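Long-range contact in DNA endonuclease i-cvui (Chlorella vulgaris, PDB 5A77), which cleaves double-stranded DNA in the presence of magnesium as a LAGLIDADG homing endonuclease, probably in intron homing: residues 33-45 and 111-124. Sequence-based numbering, arbitrary orientation.
Sequences EDYLLKYQVRVSL and IIKKLPNTKDPSVL. With nucleotides of chain C.
In the LAGLIDADG fold an antiparallel sheet lies over the DNA with one face and is backed by helices on the other; here strand 39-50 packs on the end of helix 102-114, the turn after it and the start of helix 121-135. V41 and V43 point from the strand toward the helical layer, while Q40 and R42, on the opposite face, turn to the DNA: R42 NH1 hydrogen-bonds a thymine O4, and Q40 NE2 packs on C2' of DA3 of chain C. I111 CG2 sits 3.9 Å from both V41 CG1 and V43 CG1, bridging the two valines. V43 CG2 takes the place between its backbone N and carbonyl carbon (CG1 at chi1 -63°), which carries it to I112 CG1 and, tip to tip, to L115 CD1. The other L115 methyl, CD2, lies 3.8 Å from V41 O.

Toward the start of the strand, in the type I turn Y35-K38, L37 points into the bend between the two helices. L37 CD1 rests 3.5 Å from K119 O and 3.7 Å from L124 CD2, and CD2 meets P121 CG with side chains at about a right angle. D120 N-caps helix 121-135 through a weak bond from S122 N. L154 of helix 147-156 also packs on L37.

The same two loops meet the backbone of the DNA. L36 N donates a nearly straight hydrogen bond (2.7 Å, 167°) to OP2 of DC2 of chain C, and the Y35 ring lays one face over C5' of that nucleotide. K119, bent at chi2 and chi3, passes its CD close to OP1 of the same phosphate and crosses the L36 side chain at a slant, its NZ 3.2 Å from L36 CD2 and 4.0 Å from OP1.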
ATOM      1  N   GLU B  33     -29.832  -3.116 -17.005  1.00 49.55           N
ATOM      2  CA  GLU B  33     -30.873  -3.469 -17.968  1.00 53.80           C
ATOM      3  C   GLU B  33     -32.013  -2.458 -18.021  1.00 48.26           C
ATOM      4  O   GLU B  33     -32.759  -2.429 -18.990  1.00 51.02           O
ATOM      5  CB  GLU B  33     -31.432  -4.860 -17.663  1.00 58.04           C
ATOM      6  CG  GLU B  33     -30.977  -5.921 -18.661  1.00 65.47           C
ATOM      7  CD  GLU B  33     -30.897  -7.307 -18.041  1.00 76.72           C
ATOM      8  OE1 GLU B  33     -31.967  -7.896 -17.776  1.00 82.36           O
ATOM      9  OE2 GLU B  33     -29.769  -7.802 -17.807  1.00 77.19           O
ATOM     10  N   ASP B  34     -32.142  -1.628 -16.992  1.00 48.52           N
ATOM     11  CA  ASP B  34     -33.188  -0.608 -16.985  1.00 47.30           C
ATOM     12  C   ASP B  34     -32.711   0.689 -17.640  1.00 43.90           C
ATOM     13  O   ASP B  34     -33.491   1.640 -17.781  1.00 42.55           O
ATOM     14  CB  ASP B  34     -33.689  -0.328 -15.552  1.00 46.33           C
ATOM     15  CG  ASP B  34     -32.574  -0.349 -14.512  1.00 52.78           C
ATOM     16  OD1 ASP B  34     -31.502   0.249 -14.766  1.00 54.56           O
ATOM     17  OD2 ASP B  34     -32.785  -0.934 -13.423  1.00 54.47           O
ATOM     18  N   TYR B  35     -31.440   0.725 -18.036  1.00 42.35           N
ATOM     19  CA  TYR B  35     -30.877   1.872 -18.758  1.00 41.43           C
ATOM     20  C   TYR B  35     -31.341   1.869 -20.208  1.00 40.67           C
ATOM     21  O   TYR B  35     -31.398   0.808 -20.839  1.00 41.63           O
ATOM     22  CB  TYR B  35     -29.341   1.851 -18.727  1.00 43.68           C
ATOM     23  CG  TYR B  35     -28.667   2.591 -17.585  1.00 42.19           C
ATOM     24  CD1 TYR B  35     -29.060   2.393 -16.261  1.00 38.15           C
ATOM     25  CD2 TYR B  35     -27.590   3.449 -17.833  1.00 37.09           C
ATOM     26  CE1 TYR B  35     -28.417   3.052 -15.211  1.00 36.46           C
ATOM     27  CE2 TYR B  35     -26.944   4.118 -16.795  1.00 38.92           C
ATOM     28  CZ  TYR B  35     -27.359   3.908 -15.481  1.00 39.41           C
ATOM     29  OH  TYR B  35     -26.724   4.568 -14.453  1.00 33.91           O
ATOM     30  N   LEU B  36     -31.666   3.051 -20.733  1.00 44.08           N
ATOM     31  CA  LEU B  36     -32.006   3.210 -22.157  1.00 40.65           C
ATOM     32  C   LEU B  36     -30.931   2.635 -23.065  1.00 37.50           C
ATOM     33  O   LEU B  36     -31.235   1.855 -23.959  1.00 40.83           O
ATOM     34  CB  LEU B  36     -32.231   4.683 -22.509  1.00 38.62           C
ATOM     35  CG  LEU B  36     -33.642   4.941 -23.047  1.00 41.17           C
ATOM     36  CD1 LEU B  36     -34.662   4.517 -22.021  1.00 40.09           C
ATOM     37  CD2 LEU B  36     -33.858   6.388 -23.443  1.00 43.92           C
ATOM     38  N   LEU B  37     -29.679   3.014 -22.805  1.00 43.64           N
ATOM     39  CA  LEU B  37     -28.502   2.544 -23.557  1.00 39.56           C
ATOM     40  C   LEU B  37     -27.817   1.326 -22.928  1.00 39.55           C
ATOM     41  O   LEU B  37     -26.670   1.035 -23.244  1.00 39.81           O
ATOM     42  CB  LEU B  37     -27.472   3.670 -23.684  1.00 32.00           C
ATOM     43  CG  LEU B  37     -28.035   5.047 -24.032  1.00 35.80           C
ATOM     44  CD1 LEU B  37     -26.953   6.103 -23.982  1.00 37.22           C
ATOM     45  CD2 LEU B  37     -28.664   4.996 -25.390  1.00 37.12           C
ATOM     46  N   LYS B  38     -28.495   0.650 -22.001  1.00 44.97           N
ATOM     47  CA  LYS B  38     -28.022  -0.632 -21.452  1.00 43.21           C
ATOM     48  C   LYS B  38     -26.720  -0.603 -20.630  1.00 41.84           C
ATOM     49  O   LYS B  38     -26.410  -1.582 -19.944  1.00 39.23           O
ATOM     50  CB  LYS B  38     -27.848  -1.648 -22.593  1.00 44.55           C
ATOM     51  CG  LYS B  38     -29.126  -2.003 -23.313  1.00 47.07           C
ATOM     52  CD  LYS B  38     -30.096  -2.690 -22.377  1.00 49.03           C
ATOM     53  CE  LYS B  38     -31.493  -2.777 -22.980  1.00 48.47           C
ATOM     54  NZ  LYS B  38     -32.422  -3.450 -22.027  1.00 48.94           N
ATOM     55  N   TYR B  39     -25.948   0.481 -20.699  1.00 38.36           N
ATOM     56  CA  TYR B  39     -24.666   0.505 -19.989  1.00 41.57           C
ATOM     57  C   TYR B  39     -24.391   1.796 -19.230  1.00 39.08           C
ATOM     58  O   TYR B  39     -24.771   2.890 -19.651  1.00 39.61           O
ATOM     59  CB  TYR B  39     -23.495   0.241 -20.960  1.00 41.93           C
ATOM     60  CG  TYR B  39     -23.443  -1.169 -21.512  1.00 39.42           C
ATOM     61  CD1 TYR B  39     -22.906  -2.207 -20.770  1.00 43.32           C
ATOM     62  CD2 TYR B  39     -23.936  -1.460 -22.773  1.00 44.36           C
ATOM     63  CE1 TYR B  39     -22.856  -3.495 -21.272  1.00 43.59           C
ATOM     64  CE2 TYR B  39     -23.890  -2.746 -23.284  1.00 46.21           C
ATOM     65  CZ  TYR B  39     -23.349  -3.758 -22.528  1.00 44.85           C
ATOM     66  OH  TYR B  39     -23.303  -5.039 -23.029  1.00 46.42           O
ATOM     67  N   GLN B  40     -23.703   1.634 -18.109  1.00 40.82           N
ATOM     68  CA  GLN B  40     -23.268   2.727 -17.252  1.00 42.06           C
ATOM     69  C   GLN B  40     -21.756   2.625 -17.131  1.00 42.26           C
ATOM     70  O   GLN B  40     -21.218   1.523 -17.034  1.00 43.42           O
ATOM     71  CB  GLN B  40     -23.936   2.636 -15.863  1.00 38.83           C
ATOM     72  CG  GLN B  40     -23.510   3.713 -14.867  1.00 39.63           C
ATOM     73  CD  GLN B  40     -23.450   3.212 -13.417  1.00 38.11           C
ATOM     74  OE1 GLN B  40     -23.679   2.036 -13.138  1.00 34.53           O
ATOM     75  NE2 GLN B  40     -23.113   4.107 -12.496  1.00 33.64           N
ATOM     76  N   VAL B  41     -21.058   3.751 -17.153  1.00 40.36           N
ATOM     77  CA  VAL B  41     -19.633   3.723 -16.846  1.00 35.71           C
ATOM     78  C   VAL B  41     -19.466   4.124 -15.379  1.00 42.19           C
ATOM     79  O   VAL B  41     -19.824   5.241 -14.987  1.00 45.31           O
ATOM     80  CB  VAL B  41     -18.830   4.639 -17.781  1.00 39.01           C
ATOM     81  CG1 VAL B  41     -17.431   4.850 -17.256  1.00 43.41           C
ATOM     82  CG2 VAL B  41     -18.764   4.029 -19.187  1.00 38.25           C
ATOM     83  N   ARG B  42     -18.981   3.193 -14.556  1.00 37.58           N
ATOM     84  CA  ARG B  42     -18.822   3.453 -13.128  1.00 37.86           C
ATOM     85  C   ARG B  42     -17.406   3.923 -12.861  1.00 33.39           C
ATOM     86  O   ARG B  42     -16.467   3.276 -13.282  1.00 38.72           O
ATOM     87  CB  ARG B  42     -19.144   2.196 -12.292  1.00 36.03           C
ATOM     88  CG  ARG B  42     -18.799   2.286 -10.780  1.00 37.58           C
ATOM     89  CD  ARG B  42     -19.210   1.008  -9.992  1.00 32.05           C
ATOM     90  NE  ARG B  42     -20.638   0.726 -10.156  1.00 37.38           N
ATOM     91  CZ  ARG B  42     -21.192  -0.484 -10.127  1.00 36.85           C
ATOM     92  NH1 ARG B  42     -20.439  -1.560  -9.918  1.00 32.60           N
ATOM     93  NH2 ARG B  42     -22.508  -0.615 -10.322  1.00 35.09           N
ATOM     94  N   VAL B  43     -17.260   5.062 -12.190  1.00 30.45           N
ATOM     95  CA  VAL B  43     -15.967   5.511 -11.697  1.00 33.13           C
ATOM     96  C   VAL B  43     -15.851   5.270 -10.174  1.00 36.41           C
ATOM     97  O   VAL B  43     -16.831   5.450  -9.435  1.00 34.20           O
ATOM     98  CB  VAL B  43     -15.730   7.002 -12.019  1.00 31.87           C
ATOM     99  CG1 VAL B  43     -15.698   7.232 -13.529  1.00 36.90           C
ATOM    100  CG2 VAL B  43     -16.790   7.863 -11.375  1.00 30.48           C
ATOM    101  N   SER B  44     -14.673   4.853  -9.705  1.00 29.21           N
ATOM    102  CA  SER B  44     -14.475   4.630  -8.270  1.00 37.77           C
ATOM    103  C   SER B  44     -13.031   4.611  -7.796  1.00 39.76           C
ATOM    104  O   SER B  44     -12.136   4.095  -8.475  1.00 39.26           O
ATOM    105  CB  SER B  44     -15.138   3.316  -7.834  1.00 41.17           C
ATOM    106  OG  SER B  44     -14.700   2.226  -8.622  1.00 44.31           O
ATOM    107  N   LEU B  45     -12.821   5.186  -6.615  1.00 38.56           N
ATOM    108  CA  LEU B  45     -11.599   4.973  -5.855  1.00 39.86           C
ATOM    109  C   LEU B  45     -11.911   4.007  -4.724  1.00 41.87           C
ATOM    110  O   LEU B  45     -12.834   4.244  -3.943  1.00 40.50           O
ATOM    111  CB  LEU B  45     -11.048   6.290  -5.298  1.00 41.12           C
ATOM    112  CG  LEU B  45      -9.769   6.231  -4.451  1.00 39.74           C
ATOM    113  CD1 LEU B  45      -8.991   7.514  -4.600  1.00 44.26           C
ATOM    114  CD2 LEU B  45     -10.079   6.004  -2.983  1.00 44.59           C
ATOM    115  N   ILE B 111     -13.117  11.119 -17.678  1.00 38.33           N
ATOM    116  CA  ILE B 111     -14.409  10.428 -17.753  1.00 39.64           C
ATOM    117  C   ILE B 111     -15.510  11.147 -16.977  1.00 36.60           C
ATOM    118  O   ILE B 111     -16.651  11.213 -17.423  1.00 39.24           O
ATOM    119  CB  ILE B 111     -14.337   8.992 -17.219  1.00 37.83           C
ATOM    120  CG1 ILE B 111     -13.300   8.174 -17.984  1.00 32.58           C
ATOM    121  CG2 ILE B 111     -15.715   8.329 -17.290  1.00 34.26           C
ATOM    122  CD1 ILE B 111     -13.339   6.696 -17.636  1.00 30.71           C
ATOM    123  N   ILE B 112     -15.177  11.668 -15.801  1.00 39.35           N
ATOM    124  CA  ILE B 112     -16.182  12.335 -14.986  1.00 40.48           C
ATOM    125  C   ILE B 112     -16.668  13.574 -15.735  1.00 41.46           C
ATOM    126  O   ILE B 112     -17.813  14.012 -15.563  1.00 39.74           O
ATOM    127  CB  ILE B 112     -15.639  12.701 -13.589  1.00 37.75           C
ATOM    128  CG1 ILE B 112     -15.520  11.444 -12.717  1.00 39.12           C
ATOM    129  CG2 ILE B 112     -16.552  13.702 -12.883  1.00 35.27           C
ATOM    130  CD1 ILE B 112     -14.697  11.646 -11.438  1.00 34.83           C
ATOM    131  N   LYS B 113     -15.808  14.104 -16.601  1.00 38.85           N
ATOM    132  CA  LYS B 113     -16.159  15.269 -17.410  1.00 42.38           C
ATOM    133  C   LYS B 113     -17.397  15.040 -18.283  1.00 41.38           C
ATOM    134  O   LYS B 113     -18.221  15.941 -18.437  1.00 42.62           O
ATOM    135  CB  LYS B 113     -14.973  15.682 -18.281  1.00 39.83           C
ATOM    136  CG  LYS B 113     -14.535  17.116 -18.055  1.00 44.05           C
ATOM    137  CD  LYS B 113     -13.136  17.358 -18.596  1.00 48.23           C
ATOM    138  CE  LYS B 113     -12.101  17.192 -17.484  1.00 46.69           C
ATOM    139  NZ  LYS B 113     -10.866  18.010 -17.696  1.00 52.18           N
ATOM    140  N   LYS B 114     -17.539  13.825 -18.809  1.00 37.70           N
ATOM    141  CA  LYS B 114     -18.610  13.504 -19.740  1.00 39.55           C
ATOM    142  C   LYS B 114     -19.819  12.750 -19.157  1.00 41.61           C
ATOM    143  O   LYS B 114     -20.837  12.606 -19.840  1.00 40.28           O
ATOM    144  CB  LYS B 114     -18.041  12.695 -20.898  1.00 39.27           C
ATOM    145  CG  LYS B 114     -16.555  12.870 -21.070  1.00 43.42           C
ATOM    146  CD  LYS B 114     -16.074  12.287 -22.369  1.00 40.19           C
ATOM    147  CE  LYS B 114     -15.070  13.229 -22.979  1.00 42.23           C
ATOM    148  NZ  LYS B 114     -14.855  12.926 -24.409  1.00 53.27           N
ATOM    149  N   LEU B 115     -19.721  12.272 -17.918  1.00 38.94           N
ATOM    150  CA  LEU B 115     -20.833  11.544 -17.297  1.00 38.18           C
ATOM    151  C   LEU B 115     -22.139  12.335 -17.276  1.00 40.07           C
ATOM    152  O   LEU B 115     -23.200  11.752 -17.482  1.00 38.67           O
ATOM    153  CB  LEU B 115     -20.489  11.110 -15.862  1.00 38.23           C
ATOM    154  CG  LEU B 115     -19.349  10.114 -15.660  1.00 40.83           C
ATOM    155  CD1 LEU B 115     -19.150   9.876 -14.171  1.00 39.76           C
ATOM    156  CD2 LEU B 115     -19.627   8.810 -16.392  1.00 42.64           C
ATOM    157  N   PRO B 116     -22.078  13.656 -17.015  1.00 39.71           N
ATOM    158  CA  PRO B 116     -23.335  14.402 -17.119  1.00 37.17           C
ATOM    159  C   PRO B 116     -24.028  14.290 -18.477  1.00 42.85           C
ATOM    160  O   PRO B 116     -25.253  14.447 -18.549  1.00 45.96           O
ATOM    161  CB  PRO B 116     -22.891  15.840 -16.863  1.00 39.98           C
ATOM    162  CG  PRO B 116     -21.739  15.690 -15.923  1.00 37.45           C
ATOM    163  CD  PRO B 116     -21.007  14.487 -16.429  1.00 39.46           C
ATOM    164  N   ASN B 117     -23.276  14.012 -19.535  1.00 39.44           N
ATOM    165  CA  ASN B 117     -23.864  13.984 -20.862  1.00 44.76           C
ATOM    166  C   ASN B 117     -23.975  12.580 -21.437  1.00 43.21           C
ATOM    167  O   ASN B 117     -24.143  12.407 -22.643  1.00 42.15           O
ATOM    168  CB  ASN B 117     -23.050  14.883 -21.794  1.00 45.79           C
ATOM    169  CG  ASN B 117     -22.797  16.255 -21.188  1.00 51.78           C
ATOM    170  OD1 ASN B 117     -23.627  16.776 -20.432  1.00 53.18           O
ATOM    171  ND2 ASN B 117     -21.648  16.839 -21.501  1.00 53.07           N
ATOM    172  N   THR B 118     -23.915  11.573 -20.573  1.00 44.94           N
ATOM    173  CA  THR B 118     -23.777  10.205 -21.060  1.00 46.93           C
ATOM    174  C   THR B 118     -25.109   9.623 -21.584  1.00 43.77           C
ATOM    175  O   THR B 118     -25.182   8.449 -21.952  1.00 44.36           O
ATOM    176  CB  THR B 118     -23.215   9.274 -19.974  1.00 41.61           C
ATOM    177  OG1 THR B 118     -22.939   8.004 -20.563  1.00 44.93           O
ATOM    178  CG2 THR B 118     -24.239   9.072 -18.865  1.00 39.94           C
ATOM    179  N   LYS B 119     -26.155  10.437 -21.622  1.00 43.25           N
ATOM    180  CA  LYS B 119     -27.398  10.008 -22.257  1.00 46.99           C
ATOM    181  C   LYS B 119     -27.287  10.084 -23.792  1.00 46.32           C
ATOM    182  O   LYS B 119     -28.003   9.391 -24.518  1.00 46.41           O
ATOM    183  CB  LYS B 119     -28.586  10.833 -21.747  1.00 45.79           C
ATOM    184  CG  LYS B 119     -29.585  10.016 -20.900  1.00 48.07           C
ATOM    185  CD  LYS B 119     -29.894   8.678 -21.593  1.00 47.75           C
ATOM    186  CE  LYS B 119     -30.535   8.929 -22.985  1.00 57.64           C
ATOM    187  NZ  LYS B 119     -31.006   7.749 -23.775  1.00 55.09           N
ATOM    188  N   ASP B 120     -26.358  10.904 -24.277  1.00 46.52           N
ATOM    189  CA  ASP B 120     -25.958  10.903 -25.687  1.00 47.82           C
ATOM    190  C   ASP B 120     -25.125   9.643 -26.006  1.00 43.36           C
ATOM    191  O   ASP B 120     -24.081   9.434 -25.413  1.00 44.81           O
ATOM    192  CB  ASP B 120     -25.160  12.180 -26.000  1.00 46.58           C
ATOM    193  CG  ASP B 120     -24.694  12.249 -27.442  1.00 54.15           C
ATOM    194  OD1 ASP B 120     -25.232  11.499 -28.278  1.00 59.24           O
ATOM    195  OD2 ASP B 120     -23.774  13.040 -27.749  1.00 61.08           O
ATOM    196  N   PRO B 121     -25.591   8.804 -26.948  1.00 43.79           N
ATOM    197  CA  PRO B 121     -24.951   7.532 -27.314  1.00 43.56           C
ATOM    198  C   PRO B 121     -23.506   7.661 -27.818  1.00 49.17           C
ATOM    199  O   PRO B 121     -22.723   6.716 -27.676  1.00 45.33           O
ATOM    200  CB  PRO B 121     -25.842   6.997 -28.431  1.00 42.44           C
ATOM    201  CG  PRO B 121     -27.157   7.640 -28.212  1.00 48.15           C
ATOM    202  CD  PRO B 121     -26.868   8.997 -27.657  1.00 47.74           C
ATOM    203  N   SER B 122     -23.150   8.798 -28.407  1.00 47.96           N
ATOM    204  CA  SER B 122     -21.760   9.004 -28.796  1.00 46.87           C
ATOM    205  C   SER B 122     -20.945   9.447 -27.581  1.00 45.49           C
ATOM    206  O   SER B 122     -19.753   9.157 -27.487  1.00 43.87           O
ATOM    207  CB  SER B 122     -21.651  10.026 -29.931  1.00 46.29           C
ATOM    208  OG  SER B 122     -22.124  11.303 -29.527  1.00 51.82           O
ATOM    209  N   VAL B 123     -21.595  10.129 -26.641  1.00 44.27           N
ATOM    210  CA  VAL B 123     -20.908  10.595 -25.441  1.00 45.23           C
ATOM    211  C   VAL B 123     -20.659   9.419 -24.507  1.00 40.93           C
ATOM    212  O   VAL B 123     -19.611   9.331 -23.867  1.00 37.41           O
ATOM    213  CB  VAL B 123     -21.700  11.679 -24.692  1.00 46.39           C
ATOM    214  CG1 VAL B 123     -21.158  11.844 -23.244  1.00 42.17           C
ATOM    215  CG2 VAL B 123     -21.680  12.994 -25.469  1.00 37.55           C
ATOM    216  N   LEU B 124     -21.618   8.505 -24.436  1.00 39.45           N
ATOM    217  CA  LEU B 124     -21.396   7.272 -23.698  1.00 43.22           C
ATOM    218  C   LEU B 124     -20.241   6.494 -24.344  1.00 44.90           C
ATOM    219  O   LEU B 124     -19.478   5.798 -23.661  1.00 44.24           O
ATOM    220  CB  LEU B 124     -22.666   6.426 -23.653  1.00 41.09           C
ATOM    221  CG  LEU B 124     -22.538   5.092 -22.914  1.00 39.11           C
ATOM    222  CD1 LEU B 124     -22.043   5.287 -21.494  1.00 38.60           C
ATOM    223  CD2 LEU B 124     -23.839   4.327 -22.921  1.00 33.52           C
TER
ATOM    224  P    DC C   2     -32.002   6.596 -18.934  1.00 37.82           P
ATOM    225  OP1  DC C   2     -32.299   7.584 -19.998  1.00 48.21           O
ATOM    226  OP2  DC C   2     -31.362   5.297 -19.261  1.00 33.44           O
ATOM    227  O5'  DC C   2     -31.152   7.364 -17.817  1.00 44.60           O
ATOM    228  C5'  DC C   2     -30.382   6.638 -16.860  1.00 38.42           C
ATOM    229  C4'  DC C   2     -30.256   7.428 -15.573  1.00 38.00           C
ATOM    230  O4'  DC C   2     -31.304   7.003 -14.663  1.00 39.34           O
ATOM    231  C3'  DC C   2     -28.930   7.242 -14.837  1.00 40.83           C
ATOM    232  O3'  DC C   2     -28.372   8.501 -14.435  1.00 36.60           O
ATOM    233  C2'  DC C   2     -29.280   6.370 -13.627  1.00 38.77           C
ATOM    234  C1'  DC C   2     -30.766   6.620 -13.422  1.00 39.65           C
ATOM    235  N1   DC C   2     -31.470   5.392 -12.945  1.00 37.78           N
ATOM    236  C2   DC C   2     -31.783   5.270 -11.599  1.00 35.80           C
ATOM    237  O2   DC C   2     -31.513   6.208 -10.831  1.00 36.43           O
ATOM    238  N3   DC C   2     -32.396   4.138 -11.171  1.00 37.11           N
ATOM    239  C4   DC C   2     -32.660   3.151 -12.031  1.00 37.29           C
ATOM    240  N4   DC C   2     -33.269   2.051 -11.562  1.00 37.31           N
ATOM    241  C5   DC C   2     -32.331   3.256 -13.409  1.00 37.09           C
ATOM    242  C6   DC C   2     -31.730   4.376 -13.816  1.00 37.83           C
ATOM    243  P    DA C   3     -26.772   8.651 -14.290  1.00 40.17           P
ATOM    244  OP1  DA C   3     -26.525  10.099 -14.078  1.00 35.96           O
ATOM    245  OP2  DA C   3     -26.155   7.867 -15.381  1.00 40.70           O
ATOM    246  O5'  DA C   3     -26.382   7.867 -12.932  1.00 40.06           O
ATOM    247  C5'  DA C   3     -26.572   8.506 -11.673  1.00 38.53           C
ATOM    248  C4'  DA C   3     -26.263   7.579 -10.512  1.00 37.28           C
ATOM    249  O4'  DA C   3     -27.362   6.654 -10.287  1.00 37.01           O
ATOM    250  C3'  DA C   3     -25.011   6.701 -10.665  1.00 39.44           C
ATOM    251  O3'  DA C   3     -24.396   6.617  -9.405  1.00 39.26           O
ATOM    252  C2'  DA C   3     -25.623   5.351 -11.033  1.00 35.83           C
ATOM    253  C1'  DA C   3     -26.805   5.385 -10.083  1.00 37.49           C
ATOM    254  N9   DA C   3     -27.808   4.342 -10.288  1.00 37.18           N
ATOM    255  C8   DA C   3     -28.155   3.735 -11.465  1.00 36.69           C
ATOM    256  N7   DA C   3     -29.077   2.808 -11.332  1.00 36.49           N
ATOM    257  C5   DA C   3     -29.347   2.801  -9.968  1.00 37.71           C
ATOM    258  C6   DA C   3     -30.245   2.047  -9.175  1.00 37.13           C
ATOM    259  N6   DA C   3     -31.051   1.101  -9.671  1.00 35.65           N
ATOM    260  N1   DA C   3     -30.270   2.297  -7.838  1.00 38.24           N
ATOM    261  C2   DA C   3     -29.450   3.235  -7.338  1.00 38.16           C
ATOM    262  N3   DA C   3     -28.565   4.007  -7.985  1.00 40.34           N
ATOM    263  C4   DA C   3     -28.569   3.739  -9.312  1.00 38.00           C
ATOM    264  O5'  DT C   1     -36.153   2.733 -17.623  1.00 39.13           O
ATOM    265  C5'  DT C   1     -36.079   3.708 -18.681  1.00 41.81           C
ATOM    266  C4'  DT C   1     -35.436   5.003 -18.199  1.00 39.95           C
ATOM    267  O4'  DT C   1     -35.923   5.323 -16.868  1.00 40.46           O
ATOM    268  C3'  DT C   1     -33.902   4.978 -18.067  1.00 41.25           C
ATOM    269  O3'  DT C   1     -33.402   6.306 -18.211  1.00 42.12           O
ATOM    270  C2'  DT C   1     -33.720   4.502 -16.636  1.00 36.06           C
ATOM    271  C1'  DT C   1     -34.818   5.321 -15.960  1.00 40.01           C
ATOM    272  N1   DT C   1     -35.281   4.800 -14.649  1.00 32.77           N
ATOM    273  C2   DT C   1     -35.174   5.608 -13.546  1.00 38.80           C
ATOM    274  O2   DT C   1     -34.688   6.729 -13.590  1.00 38.72           O
ATOM    275  N3   DT C   1     -35.659   5.059 -12.377  1.00 37.96           N
ATOM    276  C4   DT C   1     -36.229   3.805 -12.222  1.00 37.38           C
ATOM    277  O4   DT C   1     -36.629   3.394 -11.142  1.00 43.69           O
ATOM    278  C5   DT C   1     -36.309   3.008 -13.422  1.00 37.52           C
ATOM    279  C7   DT C   1     -36.909   1.632 -13.371  1.00 33.05           C
ATOM    280  C6   DT C   1     -35.837   3.540 -14.567  1.00 36.65           C
TER